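Local structure of clavulanic acid biosynthesis oligopeptide binding protein 2 (Streptomyces clavuligerus, 2WOL) at residues Leu59-Leu67 / Arg210-Ala218; Leu420-Phe431 / His444-Asp452. The protein probably binds oligopeptides as a solute-binding protein of the clavulanic acid biosynthetic pathway, in the manner of family 5 extracellular solute-binding proteins. All coordinates share one frame; numbering follows the deposited sequence. Where two conformers were deposited one is given.

Interaction 1: residues Leu59-Leu67 / Arg210-Ala218; sequences LQRLLNRTL and RSSGPYRVA
Ser212 holds its OG between the backbone N and the carbonyl carbon (chi1 61°), where it accepts the Arg65 N-H at 2.8 Å between Arg65 N and Ser212 OG. Asn64, with CG beside its own backbone N (chi1 -73°), sends OD1 back to the same serine: Ser212 N donates to Asn64 OD1 over 3.3 Å, from above the carbonyl plane. A water joins Asn64 OD1 to Ser212 OG, and a second links Asn64 ND2 with Arg210 O. The amide is held flat from its other end, for Asn64 ND2 lies 2.8 Å from Gln60 OE1 in an almost straight bond within both amide planes.

The end of helix 54-63 is gripped through its carbonyls. Leu63 O takes the Gly213 N-H from well above the carbonyl plane, 2.9 Å from Gly213 N; Leu62 O takes that of Tyr215, 3.0 Å from Tyr215 N and nearly in line with the C=O. Gly213, with no side chain, lies against Leu62-Asn64, its CA 4.1 Å from Asn64 CA. Beside these bonds, Leu62 CB packs 4.0 Å from Tyr215 CD1, while Leu63 CD2 reaches Val217 CG2. Arg65 runs CG and CD along Ser212 O before its guanidinium pairs with Asp84 and bonds Thr238 O. Buried helix-end carbonyls thus find donors in the loop before strand 215-221 and in its first residue, tying that edge strand to the helix.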
loop_
_atom_site.group_PDB
_atom_site.type_symbol
_atom_site.label_atom_id
_atom_site.label_comp_id
_atom_site.label_asym_id
_atom_site.label_seq_id
_atom_site.Cartn_x
_atom_site.Cartn_y
_atom_site.Cartn_z
ATOM N N LEU A 59 1.134 -5.367 -11.228
ATOM C CA LEU A 59 1.595 -6.193 -12.343
ATOM C C LEU A 59 1.233 -7.669 -12.154
ATOM O O LEU A 59 0.971 -8.382 -13.124
ATOM C CB LEU A 59 3.105 -6.038 -12.517
ATOM C CG LEU A 59 3.786 -6.775 -13.669
ATOM C CD1 LEU A 59 3.361 -6.209 -15.017
ATOM C CD2 LEU A 59 5.285 -6.689 -13.493
ATOM N N GLN A 60 1.231 -8.124 -10.903
ATOM C CA GLN A 60 0.877 -9.508 -10.595
ATOM C C GLN A 60 -0.554 -9.875 -10.992
ATOM O O GLN A 60 -0.869 -11.053 -11.167
ATOM C CB GLN A 60 1.142 -9.824 -9.118
ATOM C CG GLN A 60 2.606 -10.168 -8.838
ATOM C CD GLN A 60 3.038 -11.499 -9.436
ATOM O OE1 GLN A 60 2.210 -12.310 -9.859
ATOM N NE2 GLN A 60 4.343 -11.730 -9.463
ATOM N N ARG A 61 -1.415 -8.873 -11.153
ATOM C CA ARG A 61 -2.778 -9.129 -11.622
ATOM C C ARG A 61 -2.788 -9.695 -13.052
ATOM O O ARG A 61 -3.752 -10.335 -13.460
ATOM C CB ARG A 61 -3.650 -7.874 -11.498
ATOM C CG ARG A 61 -4.088 -7.599 -10.065
ATOM C CD ARG A 61 -4.625 -6.186 -9.863
ATOM N NE ARG A 61 -5.872 -5.892 -10.581
ATOM C CZ ARG A 61 -7.085 -6.311 -10.218
ATOM N NH1 ARG A 61 -7.254 -7.109 -9.167
ATOM N NH2 ARG A 61 -8.143 -5.945 -10.932
ATOM N N LEU A 62 -1.711 -9.464 -13.801
ATOM C CA LEU A 62 -1.561 -10.047 -15.143
ATOM C C LEU A 62 -0.956 -11.446 -15.122
ATOM O O LEU A 62 -1.207 -12.253 -16.023
ATOM C CB LEU A 62 -0.674 -9.161 -16.023
ATOM C CG LEU A 62 -1.217 -7.812 -16.501
ATOM C CD1 LEU A 62 -0.999 -6.722 -15.455
ATOM C CD2 LEU A 62 -0.543 -7.423 -17.804
ATOM N N LEU A 63 -0.142 -11.715 -14.101
ATOM C CA LEU A 63 0.697 -12.916 -14.052
ATOM C C LEU A 63 0.115 -14.069 -13.247
ATOM O O LEU A 63 0.316 -15.234 -13.595
ATOM C CB LEU A 63 2.079 -12.561 -13.495
ATOM C CG LEU A 63 2.970 -11.654 -14.342
ATOM C CD1 LEU A 63 4.160 -11.194 -13.515
ATOM C CD2 LEU A 63 3.426 -12.370 -15.603
ATOM N N ASN A 64 -0.577 -13.760 -12.159
ATOM C CA ASN A 64 -1.053 -14.805 -11.266
ATOM C C ASN A 64 -2.428 -14.527 -10.715
ATOM O O ASN A 64 -2.720 -13.414 -10.275
ATOM C CB ASN A 64 -0.065 -15.029 -10.120
ATOM C CG ASN A 64 1.197 -15.735 -10.572
ATOM O OD1 ASN A 64 1.164 -16.910 -10.951
ATOM N ND2 ASN A 64 2.317 -15.020 -10.550
ATOM N N ARG A 65 -3.273 -15.548 -10.746
ATOM C CA ARG A 65 -4.580 -15.470 -10.126
ATOM C C ARG A 65 -4.478 -15.838 -8.650
ATOM O O ARG A 65 -3.485 -16.421 -8.211
ATOM C CB ARG A 65 -5.564 -16.383 -10.853
ATOM C CG ARG A 65 -5.767 -16.016 -12.316
ATOM C CD ARG A 65 -6.731 -16.969 -12.993
ATOM N NE ARG A 65 -8.080 -16.862 -12.450
ATOM C CZ ARG A 65 -9.138 -17.507 -12.937
ATOM N NH1 ARG A 65 -9.006 -18.314 -13.981
ATOM N NH2 ARG A 65 -10.329 -17.344 -12.379
ATOM N N THR A 66 -5.508 -15.481 -7.892
ATOM C CA THR A 66 -5.560 -15.726 -6.456
ATOM C C THR A 66 -6.969 -16.210 -6.121
ATOM O O THR A 66 -7.852 -16.166 -6.980
ATOM C CB THR A 66 -5.218 -14.440 -5.666
ATOM O OG1 THR A 66 -5.911 -13.330 -6.251
ATOM C CG2 THR A 66 -3.720 -14.152 -5.714
ATOM N N LEU A 67 -7.191 -16.685 -4.899
ATOM C CA LEU A 67 -8.532 -17.141 -4.510
ATOM C C LEU A 67 -9.544 -16.017 -4.678
ATOM O O LEU A 67 -10.624 -16.215 -5.259
ATOM C CB LEU A 67 -8.549 -17.670 -3.074
ATOM C CG LEU A 67 -7.894 -19.033 -2.834
ATOM C CD1 LEU A 67 -7.765 -19.286 -1.344
ATOM C CD2 LEU A 67 -8.679 -20.156 -3.501
ATOM N N ARG A 210 5.900 -20.096 -12.253
ATOM C CA ARG A 210 4.689 -20.502 -12.950
ATOM C C ARG A 210 3.704 -19.340 -12.965
ATOM O O ARG A 210 3.739 -18.467 -12.089
ATOM C CB ARG A 210 4.059 -21.747 -12.314
ATOM C CG ARG A 210 4.915 -23.018 -12.425
ATOM C CD ARG A 210 4.794 -23.737 -13.779
ATOM N NE ARG A 210 5.276 -22.935 -14.909
ATOM C CZ ARG A 210 6.557 -22.739 -15.221
ATOM N NH1 ARG A 210 7.527 -23.287 -14.498
ATOM N NH2 ARG A 210 6.870 -21.986 -16.267
ATOM N N SER A 211 2.846 -19.328 -13.979
ATOM C CA SER A 211 1.797 -18.332 -14.102
ATOM C C SER A 211 0.440 -19.001 -14.122
ATOM O O SER A 211 0.237 -19.972 -14.850
ATOM C CB SER A 211 1.985 -17.498 -15.371
ATOM O OG SER A 211 2.971 -16.500 -15.184
ATOM N N SER A 212 -0.489 -18.476 -13.329
ATOM C CA SER A 212 -1.884 -18.896 -13.401
ATOM C C SER A 212 -2.742 -17.811 -14.049
ATOM O O SER A 212 -3.934 -18.013 -14.288
ATOM C CB SER A 212 -2.425 -19.263 -12.019
ATOM O OG SER A 212 -2.382 -18.162 -11.127
ATOM N N GLY A 213 -2.126 -16.664 -14.325
ATOM C CA GLY A 213 -2.825 -15.539 -14.939
ATOM C C GLY A 213 -2.788 -15.581 -16.455
ATOM O O GLY A 213 -2.235 -16.513 -17.042
ATOM N N PRO A 214 -3.387 -14.570 -17.104
ATOM C CA PRO A 214 -3.441 -14.501 -18.570
ATOM C C PRO A 214 -2.095 -14.311 -19.262
ATOM O O PRO A 214 -1.996 -14.546 -20.470
ATOM C CB PRO A 214 -4.354 -13.302 -18.839
ATOM C CG PRO A 214 -4.319 -12.480 -17.578
ATOM C CD PRO A 214 -4.107 -13.454 -16.462
ATOM N N TYR A 215 -1.079 -13.878 -18.514
ATOM C CA TYR A 215 0.255 -13.669 -19.071
ATOM C C TYR A 215 1.312 -14.406 -18.275
ATOM O O TYR A 215 1.119 -14.726 -17.101
ATOM C CB TYR A 215 0.589 -12.169 -19.159
ATOM C CG TYR A 215 -0.435 -11.447 -19.991
ATOM C CD1 TYR A 215 -1.634 -11.020 -19.421
ATOM C CD2 TYR A 215 -0.238 -11.242 -21.355
ATOM C CE1 TYR A 215 -2.604 -10.399 -20.179
ATOM C CE2 TYR A 215 -1.206 -10.609 -22.127
ATOM C CZ TYR A 215 -2.385 -10.192 -21.528
ATOM O OH TYR A 215 -3.371 -9.566 -22.252
ATOM N N ARG A 216 2.425 -14.681 -18.940
ATOM C CA ARG A 216 3.585 -15.267 -18.298
ATOM C C ARG A 216 4.825 -14.469 -18.687
ATOM O O ARG A 216 4.820 -13.748 -19.692
ATOM C CB ARG A 216 3.731 -16.742 -18.688
ATOM C CG ARG A 216 4.025 -16.994 -20.162
ATOM C CD ARG A 216 4.174 -18.481 -20.422
ATOM N NE ARG A 216 4.383 -18.769 -21.835
ATOM C CZ ARG A 216 4.284 -19.978 -22.385
ATOM N NH1 ARG A 216 3.968 -21.036 -21.646
ATOM N NH2 ARG A 216 4.498 -20.126 -23.686
ATOM N N VAL A 217 5.880 -14.597 -17.887
ATOM C CA VAL A 217 7.147 -13.935 -18.165
ATOM C C VAL A 217 7.811 -14.574 -19.387
ATOM O O VAL A 217 8.096 -15.775 -19.390
ATOM C CB VAL A 217 8.110 -14.006 -16.953
ATOM C CG1 VAL A 217 9.414 -13.282 -17.260
ATOM C CG2 VAL A 217 7.455 -13.430 -15.699
ATOM N N ALA A 218 8.040 -13.769 -20.424
ATOM C CA ALA A 218 8.745 -14.227 -21.620
ATOM C C ALA A 218 10.242 -13.969 -21.485
ATOM O O ALA A 218 11.067 -14.801 -21.879
ATOM C CB ALA A 218 8.197 -13.541 -22.862
HETATM O O HOH W 1 -0.370 -18.798 -9.500
HETATM O O HOH W 2 4.321 -15.738 -12.809
#

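Interaction 2: residues Leu420-Phe431 / His444-Asp452; sequences LTVKELDVATYF and HGLGLLVTD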
loop_
_atom_site.group_PDB
_atom_site.type_symbol
_atom_site.label_atom_id
_atom_site.label_comp_id
_atom_site.label_asym_id
_atom_site.label_seq_id
_atom_site.Cartn_x
_atom_site.Cartn_y
_atom_site.Cartn_z
ATOM N N LEU A 420 14.318 22.670 17.086
ATOM C CA LEU A 420 14.647 21.381 16.503
ATOM C C LEU A 420 15.875 21.446 15.621
ATOM O O LEU A 420 16.100 22.432 14.917
ATOM C CB LEU A 420 13.482 20.849 15.666
ATOM C CG LEU A 420 12.111 20.637 16.301
ATOM C CD1 LEU A 420 11.206 19.965 15.283
ATOM C CD2 LEU A 420 12.207 19.802 17.564
ATOM N N THR A 421 16.665 20.382 15.672
ATOM C CA THR A 421 17.674 20.136 14.656
ATOM C C THR A 421 17.254 18.890 13.884
ATOM O O THR A 421 16.439 18.093 14.361
ATOM C CB THR A 421 19.078 19.979 15.259
ATOM O OG1 THR A 421 19.054 18.965 16.265
ATOM C CG2 THR A 421 19.542 21.292 15.886
ATOM N N VAL A 422 17.804 18.736 12.686
ATOM C CA VAL A 422 17.367 17.708 11.756
ATOM C C VAL A 422 18.435 16.624 11.622
ATOM O O VAL A 422 19.612 16.924 11.391
ATOM C CB VAL A 422 17.054 18.321 10.367
ATOM C CG1 VAL A 422 16.554 17.261 9.414
ATOM C CG2 VAL A 422 16.034 19.454 10.487
ATOM N N LYS A 423 18.019 15.372 11.786
ATOM C CA LYS A 423 18.899 14.227 11.566
ATOM C C LYS A 423 18.428 13.465 10.336
ATOM O O LYS A 423 17.340 12.885 10.331
ATOM C CB LYS A 423 18.934 13.312 12.799
ATOM C CG LYS A 423 19.697 11.993 12.615
ATOM C CD LYS A 423 21.189 12.211 12.397
ATOM C CE LYS A 423 21.892 10.903 12.072
ATOM N NZ LYS A 423 23.363 11.096 11.916
ATOM N N GLU A 424 19.246 13.485 9.289
ATOM C CA GLU A 424 18.931 12.751 8.069
ATOM C C GLU A 424 19.421 11.316 8.155
ATOM O O GLU A 424 20.528 11.054 8.635
ATOM C CB GLU A 424 19.521 13.442 6.841
ATOM C CG GLU A 424 18.782 14.709 6.452
ATOM C CD GLU A 424 19.359 15.382 5.222
ATOM O OE1 GLU A 424 20.520 15.090 4.852
ATOM O OE2 GLU A 424 18.647 16.210 4.621
ATOM N N LEU A 425 18.581 10.393 7.697
ATOM C CA LEU A 425 18.916 8.978 7.673
ATOM C C LEU A 425 18.935 8.482 6.231
ATOM O O LEU A 425 18.260 9.047 5.368
ATOM C CB LEU A 425 17.914 8.171 8.507
ATOM C CG LEU A 425 17.744 8.551 9.985
ATOM C CD1 LEU A 425 16.549 7.827 10.597
ATOM C CD2 LEU A 425 19.021 8.275 10.782
ATOM N N ASP A 426 19.709 7.427 5.980
ATOM C CA ASP A 426 19.821 6.824 4.650
ATOM C C ASP A 426 18.448 6.520 4.050
ATOM O O ASP A 426 17.587 5.930 4.710
ATOM C CB ASP A 426 20.654 5.541 4.722
ATOM C CG ASP A 426 21.264 5.154 3.382
ATOM O OD1 ASP A 426 20.607 5.327 2.330
ATOM O OD2 ASP A 426 22.412 4.662 3.385
ATOM N N VAL A 427 18.262 6.929 2.795
ATOM C CA VAL A 427 16.984 6.792 2.092
ATOM C C VAL A 427 16.591 5.326 1.872
ATOM O O VAL A 427 15.467 4.926 2.188
ATOM C CB VAL A 427 17.001 7.557 0.732
ATOM C CG1 VAL A 427 15.732 7.288 -0.073
ATOM C CG2 VAL A 427 17.174 9.057 0.961
ATOM N N ALA A 428 17.529 4.540 1.342
ATOM C CA ALA A 428 17.276 3.149 0.959
ATOM C C ALA A 428 16.856 2.252 2.126
ATOM O O ALA A 428 16.061 1.326 1.944
ATOM C CB ALA A 428 18.496 2.567 0.257
ATOM N N THR A 429 17.386 2.534 3.315
ATOM C CA THR A 429 17.113 1.721 4.500
ATOM C C THR A 429 16.277 2.456 5.552
ATOM O O THR A 429 16.244 2.046 6.712
ATOM C CB THR A 429 18.420 1.249 5.168
ATOM O OG1 THR A 429 19.192 2.388 5.565
ATOM C CG2 THR A 429 19.238 0.374 4.219
ATOM N N TYR A 430 15.601 3.527 5.144
ATOM C CA TYR A 430 14.851 4.379 6.075
ATOM C C TYR A 430 13.795 3.615 6.874
ATOM O O TYR A 430 13.584 3.888 8.058
ATOM C CB TYR A 430 14.207 5.545 5.325
ATOM C CG TYR A 430 13.636 6.628 6.218
ATOM C CD1 TYR A 430 14.476 7.461 6.960
ATOM C CD2 TYR A 430 12.258 6.834 6.303
ATOM C CE1 TYR A 430 13.960 8.463 7.771
ATOM C CE2 TYR A 430 11.730 7.841 7.112
ATOM C CZ TYR A 430 12.588 8.647 7.844
ATOM O OH TYR A 430 12.082 9.643 8.647
ATOM N N PHE A 431 13.147 2.651 6.227
ATOM C CA PHE A 431 12.072 1.889 6.858
ATOM C C PHE A 431 12.567 0.594 7.518
ATOM O O PHE A 431 11.948 0.092 8.456
ATOM C CB PHE A 431 10.952 1.626 5.841
ATOM C CG PHE A 431 10.561 2.849 5.045
ATOM C CD1 PHE A 431 10.992 3.008 3.731
ATOM C CD2 PHE A 431 9.784 3.852 5.617
ATOM C CE1 PHE A 431 10.641 4.145 2.994
ATOM C CE2 PHE A 431 9.428 4.991 4.892
ATOM C CZ PHE A 431 9.858 5.137 3.578
ATOM N N HIS A 444 19.759 7.879 18.047
ATOM C CA HIS A 444 19.846 9.260 17.590
ATOM C C HIS A 444 18.881 10.192 18.316
ATOM O O HIS A 444 18.872 11.395 18.057
ATOM C CB HIS A 444 19.631 9.335 16.080
ATOM C CG HIS A 444 20.649 8.573 15.294
ATOM N ND1 HIS A 444 21.954 8.997 15.163
ATOM C CD2 HIS A 444 20.558 7.411 14.607
ATOM C CE1 HIS A 444 22.622 8.130 14.423
ATOM N NE2 HIS A 444 21.797 7.160 14.071
ATOM N N GLY A 445 18.086 9.633 19.224
ATOM C CA GLY A 445 17.155 10.423 20.039
ATOM C C GLY A 445 16.155 11.176 19.185
ATOM O O GLY A 445 16.004 12.397 19.309
ATOM N N LEU A 446 15.465 10.430 18.327
ATOM C CA LEU A 446 14.552 11.003 17.339
ATOM C C LEU A 446 13.140 11.125 17.904
ATOM O O LEU A 446 12.304 10.229 17.746
ATOM C CB LEU A 446 14.568 10.172 16.048
ATOM C CG LEU A 446 15.958 9.941 15.438
ATOM C CD1 LEU A 446 15.911 9.019 14.226
ATOM C CD2 LEU A 446 16.643 11.266 15.088
ATOM N N GLY A 447 12.891 12.248 18.573
ATOM C CA GLY A 447 11.615 12.518 19.228
ATOM C C GLY A 447 10.479 12.720 18.245
ATOM O O GLY A 447 9.320 12.463 18.575
ATOM N N LEU A 448 10.824 13.202 17.050
ATOM C CA LEU A 448 9.881 13.313 15.938
ATOM C C LEU A 448 10.446 12.615 14.709
ATOM O O LEU A 448 11.665 12.588 14.513
ATOM C CB LEU A 448 9.588 14.780 15.595
ATOM C CG LEU A 448 9.248 15.755 16.724
ATOM C CD1 LEU A 448 10.487 16.568 17.087
ATOM C CD2 LEU A 448 8.115 16.682 16.331
ATOM N N LEU A 449 9.555 12.066 13.886
ATOM C CA LEU A 449 9.933 11.362 12.658
ATOM C C LEU A 449 8.977 11.725 11.537
ATOM O O LEU A 449 7.755 11.707 11.732
ATOM C CB LEU A 449 9.900 9.844 12.874
ATOM C CG LEU A 449 10.955 9.241 13.804
ATOM C CD1 LEU A 449 10.573 7.823 14.208
ATOM C CD2 LEU A 449 12.325 9.262 13.117
ATOM N N VAL A 450 9.528 12.045 10.368
ATOM C CA VAL A 450 8.719 12.308 9.179
ATOM C C VAL A 450 8.599 11.028 8.370
ATOM O O VAL A 450 9.601 10.378 8.071
ATOM C CB VAL A 450 9.347 13.403 8.278
ATOM C CG1 VAL A 450 8.497 13.631 7.015
ATOM C CG2 VAL A 450 9.513 14.701 9.044
ATOM N N THR A 451 7.375 10.660 8.006
ATOM C CA THR A 451 7.196 9.502 7.144
ATOM C C THR A 451 5.914 9.566 6.323
ATOM O O THR A 451 5.110 10.483 6.480
ATOM C CB THR A 451 7.304 8.168 7.938
ATOM O OG1 THR A 451 7.538 7.090 7.024
ATOM C CG2 THR A 451 6.051 7.893 8.756
ATOM N N ASP A 452 5.755 8.603 5.423
ATOM C CA ASP A 452 4.490 8.393 4.737
ATOM C C ASP A 452 4.145 6.913 4.809
ATOM O O ASP A 452 5.028 6.080 5.025
ATOM C CB ASP A 452 4.517 8.931 3.299
ATOM C CG ASP A 452 5.402 8.120 2.364
ATOM O OD1 ASP A 452 6.379 7.485 2.814
ATOM O OD2 ASP A 452 5.120 8.141 1.147
#
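The two segments share no backbone hydrogen bond and their CA atoms come no nearer than 7.9 Å, between Lys423 and His444, so side chains bridge the gap. Helix 438-444 ends in a Schellman motif with Gly445 as C-prime residue, and this turn presents His444 and Leu446 to strand 418-425. Lys423, with CG anti to its backbone N and the chain bent at chi2 (66°), lays CE over one face of the His444 imidazole, a CH-pi contact 3.9 Å from Lys423 CE to the ring centroid. Its CB meanwhile rests on Leu446 CD2. Leu425 and Leu446 meet tip to tip, CD1 of Leu425 being 3.9 Å from CD1 of Leu446. At the start of segment 420-431, Leu420 CD2 touches Leu448 CD1 at 3.7 Å, those two side chains crossing at about a right angle.

At the end of the type I turn Val427-Tyr430, the Tyr430 ring reaches strand 448-453, chi1 of -169° swinging it away from its own N to lie beside the carbonyl carbon. Tyr430 OH donates to Val450 O at 2.7 Å, in the carbonyl plane. Phe431 receives Tyr430 CD2 over one face and Thr451 OG1 at its edge, 3.5 Å from Phe431 CE2; its ring also meets that of Trp480.

Strand 391-398 lies between the two strands and pairs in parallel with each, so the contact belongs to a beta-alpha-beta crossover that passes over it by way of helices 430-434 and 438-444. Helix 401-414 packs on Leu420 and Asp452, and strand 303-309 flanks 448-453 antiparallel.

How the interactions relate
Interactions 1 and 2 lie on opposite sides of the chain's centre, with their own centres 38 Å apart and their nearest atoms about 19 Å apart, so neither touches the other. They also belong to different sheets. Interaction 1 fastens the loop leading into an edge strand of the five-stranded mixed sheet, and the start of that strand, to the end of a helix far from it in sequence, mainly by hydrogen bonds to backbone atoms; interaction 2 bridges two strands close in sequence within the mixed sheet that contains strands 391-398, 418-425 and 448-453, mainly by side chains. This separation is consistent with the lobed architecture of periplasmic-type solute-binding proteins, which hold ligand between lobes.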